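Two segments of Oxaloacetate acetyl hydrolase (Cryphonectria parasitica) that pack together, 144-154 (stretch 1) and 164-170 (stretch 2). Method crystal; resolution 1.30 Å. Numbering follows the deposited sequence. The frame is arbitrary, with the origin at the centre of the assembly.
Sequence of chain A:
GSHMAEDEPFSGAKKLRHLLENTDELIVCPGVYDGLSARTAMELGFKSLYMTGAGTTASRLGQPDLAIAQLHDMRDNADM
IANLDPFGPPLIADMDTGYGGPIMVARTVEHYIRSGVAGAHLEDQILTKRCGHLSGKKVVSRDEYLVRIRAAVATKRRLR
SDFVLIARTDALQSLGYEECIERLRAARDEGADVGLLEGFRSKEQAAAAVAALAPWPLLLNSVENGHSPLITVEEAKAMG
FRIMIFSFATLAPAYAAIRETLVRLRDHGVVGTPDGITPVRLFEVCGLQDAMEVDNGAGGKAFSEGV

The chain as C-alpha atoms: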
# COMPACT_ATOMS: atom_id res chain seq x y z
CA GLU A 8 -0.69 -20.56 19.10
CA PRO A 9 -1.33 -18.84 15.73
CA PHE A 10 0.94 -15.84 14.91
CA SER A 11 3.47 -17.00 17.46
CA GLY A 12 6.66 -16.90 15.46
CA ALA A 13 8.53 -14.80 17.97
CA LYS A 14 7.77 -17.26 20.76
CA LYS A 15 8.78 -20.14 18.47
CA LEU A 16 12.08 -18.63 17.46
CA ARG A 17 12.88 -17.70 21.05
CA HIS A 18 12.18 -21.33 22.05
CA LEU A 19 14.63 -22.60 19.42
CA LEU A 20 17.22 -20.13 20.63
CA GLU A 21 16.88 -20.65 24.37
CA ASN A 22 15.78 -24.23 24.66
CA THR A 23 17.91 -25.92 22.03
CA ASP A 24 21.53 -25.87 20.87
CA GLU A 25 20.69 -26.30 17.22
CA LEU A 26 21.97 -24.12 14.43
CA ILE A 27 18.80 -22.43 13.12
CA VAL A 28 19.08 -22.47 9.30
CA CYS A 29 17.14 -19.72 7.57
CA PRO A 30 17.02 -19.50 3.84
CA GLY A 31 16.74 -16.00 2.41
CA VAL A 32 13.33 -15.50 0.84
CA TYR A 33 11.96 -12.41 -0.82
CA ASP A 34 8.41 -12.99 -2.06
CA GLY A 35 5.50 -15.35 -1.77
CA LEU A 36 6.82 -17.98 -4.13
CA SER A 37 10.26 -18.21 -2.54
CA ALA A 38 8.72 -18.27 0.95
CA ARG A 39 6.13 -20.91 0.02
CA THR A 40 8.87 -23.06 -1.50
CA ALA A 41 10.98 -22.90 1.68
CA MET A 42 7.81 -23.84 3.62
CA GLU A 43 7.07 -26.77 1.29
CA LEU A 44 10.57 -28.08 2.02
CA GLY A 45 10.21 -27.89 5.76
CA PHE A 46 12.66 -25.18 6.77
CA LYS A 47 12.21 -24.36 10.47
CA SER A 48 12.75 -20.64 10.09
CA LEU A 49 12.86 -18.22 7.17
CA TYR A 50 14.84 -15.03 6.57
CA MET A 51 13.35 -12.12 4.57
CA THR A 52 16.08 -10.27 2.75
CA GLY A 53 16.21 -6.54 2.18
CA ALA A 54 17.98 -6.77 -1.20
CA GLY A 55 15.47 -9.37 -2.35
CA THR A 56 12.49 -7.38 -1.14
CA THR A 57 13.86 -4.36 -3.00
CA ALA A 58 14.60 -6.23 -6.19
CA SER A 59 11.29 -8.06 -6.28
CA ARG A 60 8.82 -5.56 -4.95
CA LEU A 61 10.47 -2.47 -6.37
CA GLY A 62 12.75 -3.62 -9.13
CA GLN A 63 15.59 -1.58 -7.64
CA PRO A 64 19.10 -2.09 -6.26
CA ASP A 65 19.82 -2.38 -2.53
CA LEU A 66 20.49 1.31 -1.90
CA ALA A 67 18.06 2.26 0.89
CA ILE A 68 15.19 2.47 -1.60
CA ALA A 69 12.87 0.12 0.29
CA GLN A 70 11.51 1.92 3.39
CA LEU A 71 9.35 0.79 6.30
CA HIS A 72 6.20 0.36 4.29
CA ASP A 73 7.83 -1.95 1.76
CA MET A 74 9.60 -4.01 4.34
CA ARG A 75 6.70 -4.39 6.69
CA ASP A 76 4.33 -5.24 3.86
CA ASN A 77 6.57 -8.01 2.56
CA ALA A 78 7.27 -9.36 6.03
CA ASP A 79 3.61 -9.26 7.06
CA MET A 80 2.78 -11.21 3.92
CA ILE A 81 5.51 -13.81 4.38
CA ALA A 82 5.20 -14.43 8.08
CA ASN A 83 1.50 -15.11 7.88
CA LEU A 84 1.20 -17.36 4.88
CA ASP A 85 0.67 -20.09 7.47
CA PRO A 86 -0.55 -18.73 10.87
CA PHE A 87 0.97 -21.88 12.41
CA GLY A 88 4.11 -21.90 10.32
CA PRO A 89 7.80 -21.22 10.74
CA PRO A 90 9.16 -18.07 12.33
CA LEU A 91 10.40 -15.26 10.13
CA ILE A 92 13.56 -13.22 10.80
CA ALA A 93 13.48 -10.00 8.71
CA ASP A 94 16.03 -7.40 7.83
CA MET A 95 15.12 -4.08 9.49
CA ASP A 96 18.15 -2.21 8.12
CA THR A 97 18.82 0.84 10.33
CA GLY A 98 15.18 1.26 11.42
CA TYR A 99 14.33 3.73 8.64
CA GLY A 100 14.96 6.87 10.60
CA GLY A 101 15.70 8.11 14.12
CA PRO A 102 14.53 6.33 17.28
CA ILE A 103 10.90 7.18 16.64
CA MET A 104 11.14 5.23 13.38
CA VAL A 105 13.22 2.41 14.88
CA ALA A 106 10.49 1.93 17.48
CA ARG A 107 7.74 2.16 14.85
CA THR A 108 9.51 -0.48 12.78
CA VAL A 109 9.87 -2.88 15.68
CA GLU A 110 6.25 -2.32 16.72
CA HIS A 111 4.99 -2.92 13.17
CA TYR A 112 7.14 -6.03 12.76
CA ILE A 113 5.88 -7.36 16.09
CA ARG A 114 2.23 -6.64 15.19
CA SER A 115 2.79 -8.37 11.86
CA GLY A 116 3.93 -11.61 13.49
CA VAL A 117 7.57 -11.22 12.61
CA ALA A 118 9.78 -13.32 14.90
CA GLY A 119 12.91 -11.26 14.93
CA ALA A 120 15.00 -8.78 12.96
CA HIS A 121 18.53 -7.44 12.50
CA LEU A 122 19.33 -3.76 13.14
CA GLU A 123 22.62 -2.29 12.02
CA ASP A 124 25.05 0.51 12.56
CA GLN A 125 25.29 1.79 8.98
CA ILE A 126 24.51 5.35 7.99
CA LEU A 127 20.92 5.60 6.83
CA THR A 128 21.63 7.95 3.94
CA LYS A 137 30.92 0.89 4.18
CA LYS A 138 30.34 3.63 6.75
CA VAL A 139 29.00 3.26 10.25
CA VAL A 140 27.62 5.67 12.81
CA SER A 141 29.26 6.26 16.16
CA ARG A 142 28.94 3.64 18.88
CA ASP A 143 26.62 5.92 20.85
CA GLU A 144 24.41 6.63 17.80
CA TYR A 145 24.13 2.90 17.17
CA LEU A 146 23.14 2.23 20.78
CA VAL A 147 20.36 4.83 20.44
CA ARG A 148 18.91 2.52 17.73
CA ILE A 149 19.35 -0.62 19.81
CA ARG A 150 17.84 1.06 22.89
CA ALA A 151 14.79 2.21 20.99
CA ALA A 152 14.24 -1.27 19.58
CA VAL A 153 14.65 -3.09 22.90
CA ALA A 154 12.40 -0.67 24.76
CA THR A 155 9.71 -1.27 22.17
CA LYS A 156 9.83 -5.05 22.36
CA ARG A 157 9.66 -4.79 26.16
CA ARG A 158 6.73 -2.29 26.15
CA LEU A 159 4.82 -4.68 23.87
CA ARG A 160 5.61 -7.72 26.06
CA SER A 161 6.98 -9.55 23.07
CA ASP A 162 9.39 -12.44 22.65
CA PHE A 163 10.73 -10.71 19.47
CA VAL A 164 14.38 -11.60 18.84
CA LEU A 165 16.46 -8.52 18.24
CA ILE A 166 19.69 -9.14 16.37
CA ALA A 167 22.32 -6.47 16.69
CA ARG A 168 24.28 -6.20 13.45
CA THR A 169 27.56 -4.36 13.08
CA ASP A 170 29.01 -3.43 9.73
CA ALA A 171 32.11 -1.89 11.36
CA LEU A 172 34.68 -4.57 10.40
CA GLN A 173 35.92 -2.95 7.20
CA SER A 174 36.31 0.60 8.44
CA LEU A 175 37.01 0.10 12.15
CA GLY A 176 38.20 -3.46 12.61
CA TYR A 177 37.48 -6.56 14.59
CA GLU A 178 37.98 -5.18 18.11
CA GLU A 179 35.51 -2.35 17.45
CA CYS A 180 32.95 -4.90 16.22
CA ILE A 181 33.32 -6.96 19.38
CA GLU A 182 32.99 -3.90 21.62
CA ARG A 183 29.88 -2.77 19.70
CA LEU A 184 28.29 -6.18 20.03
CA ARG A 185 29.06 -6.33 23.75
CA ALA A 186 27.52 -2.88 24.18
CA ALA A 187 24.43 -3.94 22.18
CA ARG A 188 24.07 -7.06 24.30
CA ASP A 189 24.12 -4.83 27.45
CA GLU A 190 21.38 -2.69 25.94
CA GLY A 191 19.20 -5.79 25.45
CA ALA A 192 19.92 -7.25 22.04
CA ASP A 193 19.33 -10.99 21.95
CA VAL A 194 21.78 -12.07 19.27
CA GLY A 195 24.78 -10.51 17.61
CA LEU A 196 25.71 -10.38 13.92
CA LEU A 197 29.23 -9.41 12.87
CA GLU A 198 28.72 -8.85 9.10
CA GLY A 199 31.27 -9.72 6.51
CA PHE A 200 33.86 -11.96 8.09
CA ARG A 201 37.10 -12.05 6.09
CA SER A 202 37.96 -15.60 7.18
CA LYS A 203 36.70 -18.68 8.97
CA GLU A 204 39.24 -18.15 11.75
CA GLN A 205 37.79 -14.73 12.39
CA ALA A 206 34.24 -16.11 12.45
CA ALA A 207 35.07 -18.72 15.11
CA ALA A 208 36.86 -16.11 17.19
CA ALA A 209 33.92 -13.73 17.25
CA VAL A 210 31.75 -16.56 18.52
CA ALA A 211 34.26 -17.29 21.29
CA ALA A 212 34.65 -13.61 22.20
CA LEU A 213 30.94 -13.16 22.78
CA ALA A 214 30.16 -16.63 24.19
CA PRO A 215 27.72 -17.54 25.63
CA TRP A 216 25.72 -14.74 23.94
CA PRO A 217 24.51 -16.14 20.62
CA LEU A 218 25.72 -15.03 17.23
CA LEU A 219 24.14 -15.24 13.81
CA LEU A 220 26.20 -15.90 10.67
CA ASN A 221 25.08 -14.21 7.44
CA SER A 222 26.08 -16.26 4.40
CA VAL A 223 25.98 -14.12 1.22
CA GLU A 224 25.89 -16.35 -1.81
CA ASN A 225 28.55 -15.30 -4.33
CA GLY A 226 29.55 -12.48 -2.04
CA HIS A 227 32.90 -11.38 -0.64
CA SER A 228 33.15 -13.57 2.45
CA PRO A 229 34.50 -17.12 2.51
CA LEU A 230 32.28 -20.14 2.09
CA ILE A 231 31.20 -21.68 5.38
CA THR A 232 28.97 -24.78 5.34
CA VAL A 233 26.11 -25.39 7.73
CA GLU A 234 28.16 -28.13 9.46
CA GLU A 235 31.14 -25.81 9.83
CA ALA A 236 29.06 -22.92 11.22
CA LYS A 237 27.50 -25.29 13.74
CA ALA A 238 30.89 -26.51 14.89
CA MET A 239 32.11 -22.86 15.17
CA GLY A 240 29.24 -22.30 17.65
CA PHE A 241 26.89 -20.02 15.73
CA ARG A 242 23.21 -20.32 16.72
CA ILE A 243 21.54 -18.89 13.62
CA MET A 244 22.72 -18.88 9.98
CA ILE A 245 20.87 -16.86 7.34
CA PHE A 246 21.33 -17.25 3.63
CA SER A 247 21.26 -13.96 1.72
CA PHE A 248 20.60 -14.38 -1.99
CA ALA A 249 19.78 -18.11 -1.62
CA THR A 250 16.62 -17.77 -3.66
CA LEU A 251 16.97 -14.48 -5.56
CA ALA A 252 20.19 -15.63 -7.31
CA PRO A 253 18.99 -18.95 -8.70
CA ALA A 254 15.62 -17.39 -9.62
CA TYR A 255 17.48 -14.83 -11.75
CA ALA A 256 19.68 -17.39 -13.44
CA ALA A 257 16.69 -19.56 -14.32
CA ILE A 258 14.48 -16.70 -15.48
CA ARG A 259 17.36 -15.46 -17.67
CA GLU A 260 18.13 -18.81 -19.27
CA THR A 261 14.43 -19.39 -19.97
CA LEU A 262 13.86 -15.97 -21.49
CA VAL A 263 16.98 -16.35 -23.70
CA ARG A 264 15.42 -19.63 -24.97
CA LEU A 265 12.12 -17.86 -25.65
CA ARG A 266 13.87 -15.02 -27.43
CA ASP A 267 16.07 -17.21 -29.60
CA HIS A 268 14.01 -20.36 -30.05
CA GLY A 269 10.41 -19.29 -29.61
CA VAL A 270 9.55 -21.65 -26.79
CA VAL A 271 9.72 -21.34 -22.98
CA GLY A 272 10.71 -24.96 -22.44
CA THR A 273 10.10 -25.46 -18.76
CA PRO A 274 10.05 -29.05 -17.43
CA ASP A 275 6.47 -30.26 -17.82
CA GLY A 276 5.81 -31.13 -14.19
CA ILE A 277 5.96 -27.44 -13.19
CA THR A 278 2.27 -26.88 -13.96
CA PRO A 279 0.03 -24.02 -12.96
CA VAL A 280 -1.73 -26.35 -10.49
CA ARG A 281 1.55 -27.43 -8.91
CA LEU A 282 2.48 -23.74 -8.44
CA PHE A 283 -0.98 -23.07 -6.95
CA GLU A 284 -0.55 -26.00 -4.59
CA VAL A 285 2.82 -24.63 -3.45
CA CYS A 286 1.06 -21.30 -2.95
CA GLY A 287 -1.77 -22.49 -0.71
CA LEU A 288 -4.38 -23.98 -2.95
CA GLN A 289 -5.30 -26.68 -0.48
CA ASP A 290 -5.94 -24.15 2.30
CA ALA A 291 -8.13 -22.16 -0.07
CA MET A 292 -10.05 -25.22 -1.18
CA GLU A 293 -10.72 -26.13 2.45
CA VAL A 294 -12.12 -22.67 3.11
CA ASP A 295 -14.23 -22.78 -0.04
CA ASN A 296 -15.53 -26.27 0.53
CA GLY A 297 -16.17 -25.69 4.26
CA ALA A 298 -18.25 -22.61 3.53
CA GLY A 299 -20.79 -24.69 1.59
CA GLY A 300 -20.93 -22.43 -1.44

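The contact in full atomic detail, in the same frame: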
# COMPACT_ATOMS: atom_id res chain seq x y z
N GLU A 144 25.54 6.49 18.72
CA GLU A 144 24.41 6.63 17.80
C GLU A 144 23.80 5.26 17.50
O GLU A 144 22.59 5.13 17.34
CB GLU A 144 24.85 7.27 16.49
CG GLU A 144 25.41 8.68 16.56
CD GLU A 144 25.81 9.20 15.17
OE1 GLU A 144 24.89 9.65 14.45
OE2 GLU A 144 27.00 9.13 14.78
N TYR A 145 24.64 4.24 17.41
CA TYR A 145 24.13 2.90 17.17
C TYR A 145 23.33 2.40 18.37
O TYR A 145 22.27 1.81 18.21
CB TYR A 145 25.28 1.96 16.92
CG TYR A 145 24.96 0.51 16.83
CD1 TYR A 145 23.99 0.05 15.95
CD2 TYR A 145 25.68 -0.42 17.56
CE1 TYR A 145 23.74 -1.30 15.83
CE2 TYR A 145 25.44 -1.77 17.42
CZ TYR A 145 24.48 -2.20 16.56
OH TYR A 145 24.28 -3.55 16.44
N LEU A 146 23.82 2.66 19.57
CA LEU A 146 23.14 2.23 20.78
C LEU A 146 21.80 2.92 20.95
O LEU A 146 20.91 2.34 21.56
CB LEU A 146 24.03 2.34 22.00
CG LEU A 146 25.27 1.48 21.93
CD1 LEU A 146 26.19 1.78 23.11
CD2 LEU A 146 24.92 0.02 21.87
N VAL A 147 21.64 4.13 20.41
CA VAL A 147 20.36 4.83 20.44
C VAL A 147 19.36 3.92 19.66
O VAL A 147 18.21 3.74 20.08
CB VAL A 147 20.44 6.23 19.79
CG1 VAL A 147 19.05 6.78 19.55
CG2 VAL A 147 21.20 7.16 20.69
N ARG A 148 19.78 3.39 18.52
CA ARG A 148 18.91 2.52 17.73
C ARG A 148 18.58 1.25 18.50
O ARG A 148 17.40 0.85 18.62
CB ARG A 148 19.55 2.20 16.33
CG ARG A 148 19.98 3.56 15.65
CD ARG A 148 19.92 3.92 14.18
NE ARG A 148 21.00 3.33 13.51
CZ ARG A 148 21.66 3.64 12.37
NH1 ARG A 148 21.71 4.82 11.69
NH2 ARG A 148 22.47 2.68 12.01
N ILE A 149 19.59 0.61 19.09
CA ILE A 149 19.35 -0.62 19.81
C ILE A 149 18.40 -0.36 21.00
O ILE A 149 17.45 -1.11 21.22
CB ILE A 149 20.66 -1.26 20.29
CG1 ILE A 149 21.58 -1.62 19.11
CG2 ILE A 149 20.37 -2.49 21.11
CD1 ILE A 149 21.01 -2.63 18.16
N ARG A 150 18.65 0.71 21.73
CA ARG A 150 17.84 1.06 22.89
C ARG A 150 16.39 1.25 22.52
O ARG A 150 15.50 0.79 23.23
CB ARG A 150 18.41 2.38 23.49
CG ARG A 150 18.11 2.74 24.88
CD ARG A 150 19.00 3.90 25.36
NE ARG A 150 20.41 3.54 25.46
CZ ARG A 150 21.42 4.17 24.87
NH1 ARG A 150 21.23 5.23 24.11
NH2 ARG A 150 22.65 3.73 25.04
N ALA A 151 16.15 1.98 21.44
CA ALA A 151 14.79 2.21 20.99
C ALA A 151 14.07 0.90 20.66
O ALA A 151 12.92 0.69 21.00
CB ALA A 151 14.76 3.17 19.81
N ALA A 152 14.78 0.01 19.97
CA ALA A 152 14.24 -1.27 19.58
C ALA A 152 13.91 -2.15 20.78
O ALA A 152 12.81 -2.72 20.86
CB ALA A 152 15.19 -1.96 18.62
N VAL A 153 14.84 -2.28 21.72
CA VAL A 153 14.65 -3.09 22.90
C VAL A 153 13.51 -2.54 23.75
O VAL A 153 12.67 -3.29 24.24
CB VAL A 153 15.95 -3.19 23.70
CG1 VAL A 153 15.71 -3.83 25.07
CG2 VAL A 153 16.96 -3.99 22.95
N ALA A 154 13.48 -1.23 23.96
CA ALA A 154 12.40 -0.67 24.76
C ALA A 154 11.05 -1.00 24.16
O ALA A 154 10.07 -1.21 24.90
CB ALA A 154 12.55 0.84 24.92
N VAL A 164 12.93 -11.41 18.73
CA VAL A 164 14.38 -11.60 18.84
C VAL A 164 15.10 -10.50 18.08
O VAL A 164 15.04 -10.44 16.83
CB VAL A 164 14.74 -12.98 18.29
CG1 VAL A 164 16.25 -13.19 18.24
CG2 VAL A 164 14.05 -14.06 19.12
N LEU A 165 15.75 -9.61 18.82
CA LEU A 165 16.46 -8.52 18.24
C LEU A 165 17.91 -8.89 18.02
O LEU A 165 18.62 -9.25 18.97
CB LEU A 165 16.37 -7.27 19.12
CG LEU A 165 17.09 -6.05 18.49
CD1 LEU A 165 16.31 -5.51 17.25
CD2 LEU A 165 17.29 -4.98 19.52
N ILE A 166 18.34 -8.84 16.77
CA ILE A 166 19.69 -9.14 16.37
C ILE A 166 20.41 -7.85 16.10
O ILE A 166 19.99 -7.04 15.27
CB ILE A 166 19.70 -10.02 15.09
CG1 ILE A 166 18.98 -11.34 15.33
CG2 ILE A 166 21.15 -10.22 14.58
CD1 ILE A 166 18.06 -11.75 14.14
N ALA A 167 21.49 -7.64 16.84
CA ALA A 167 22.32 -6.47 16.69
C ALA A 167 23.39 -6.75 15.66
O ALA A 167 24.26 -7.57 15.89
CB ALA A 167 22.99 -6.08 18.02
N ARG A 168 23.31 -6.05 14.54
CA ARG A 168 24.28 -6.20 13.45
C ARG A 168 25.26 -5.04 13.43
O ARG A 168 24.87 -3.89 13.62
CB ARG A 168 23.54 -6.21 12.10
CG ARG A 168 24.45 -6.03 10.88
CD ARG A 168 23.69 -6.27 9.61
NE ARG A 168 24.39 -5.67 8.49
CZ ARG A 168 24.08 -5.88 7.22
NH1 ARG A 168 23.12 -6.73 6.90
NH2 ARG A 168 24.75 -5.27 6.26
N THR A 169 26.53 -5.37 13.20
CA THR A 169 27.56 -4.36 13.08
C THR A 169 28.25 -4.59 11.74
O THR A 169 28.66 -5.70 11.39
CB THR A 169 28.60 -4.26 14.22
OG1 THR A 169 29.54 -3.23 13.90
CG2 THR A 169 29.34 -5.52 14.43
N ASP A 170 28.37 -3.49 11.02
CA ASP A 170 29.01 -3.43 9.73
C ASP A 170 30.35 -2.69 9.87
O ASP A 170 30.91 -2.25 8.88
CB ASP A 170 28.13 -2.63 8.78
CG ASP A 170 26.97 -3.43 8.26
OD1 ASP A 170 27.23 -4.31 7.43
OD2 ASP A 170 25.83 -3.19 8.69

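Stretch 1 is a length of helix and stretch 2 is mostly a strand; the two run antiparallel, at 175°, with their axes 9.8 Å apart at closest approach. Backbone hydrogen bonds hold the helix internally, as in Arg150 N to Leu146 O at 2.8 Å. Contact with the strand is made mainly through side chains.

Most of that union is apolar. Alternation along the strand turns Leu165 and Ala167 toward the helix and Ile166 away from it. The long side chain of Leu165 reaches into the helix surface, where Leu165 CD2 lies 3.6 Å from Val153 CG2, 3.8 Å from Ala152 CB and 4.3 Å from Ile149 CG2. Ala152 also points toward the strand, and its single methyl leaves room for the leucine. At Ala167 the sizes are reversed: a small residue on the strand receives larger ones from the helix, with Ile149 CD1 4.0 Å from Ala167 CB.

Tyr145 OH sits 3.2 Å from Ala167 CB and 2.9 Å from Arg168 O, bringing a polar group to the strand backbone.

Arg168 points its CA-to-CB bond away from the helix. Within the strand's own stretch, Arg168 NE forms a salt bridge with Asp170 OD2 at 2.9 Å, and Arg168 NH2 a hydrogen bond to Asp170 OD1, also 2.9 Å, so the planar guanidinium meets both carboxylate oxygens.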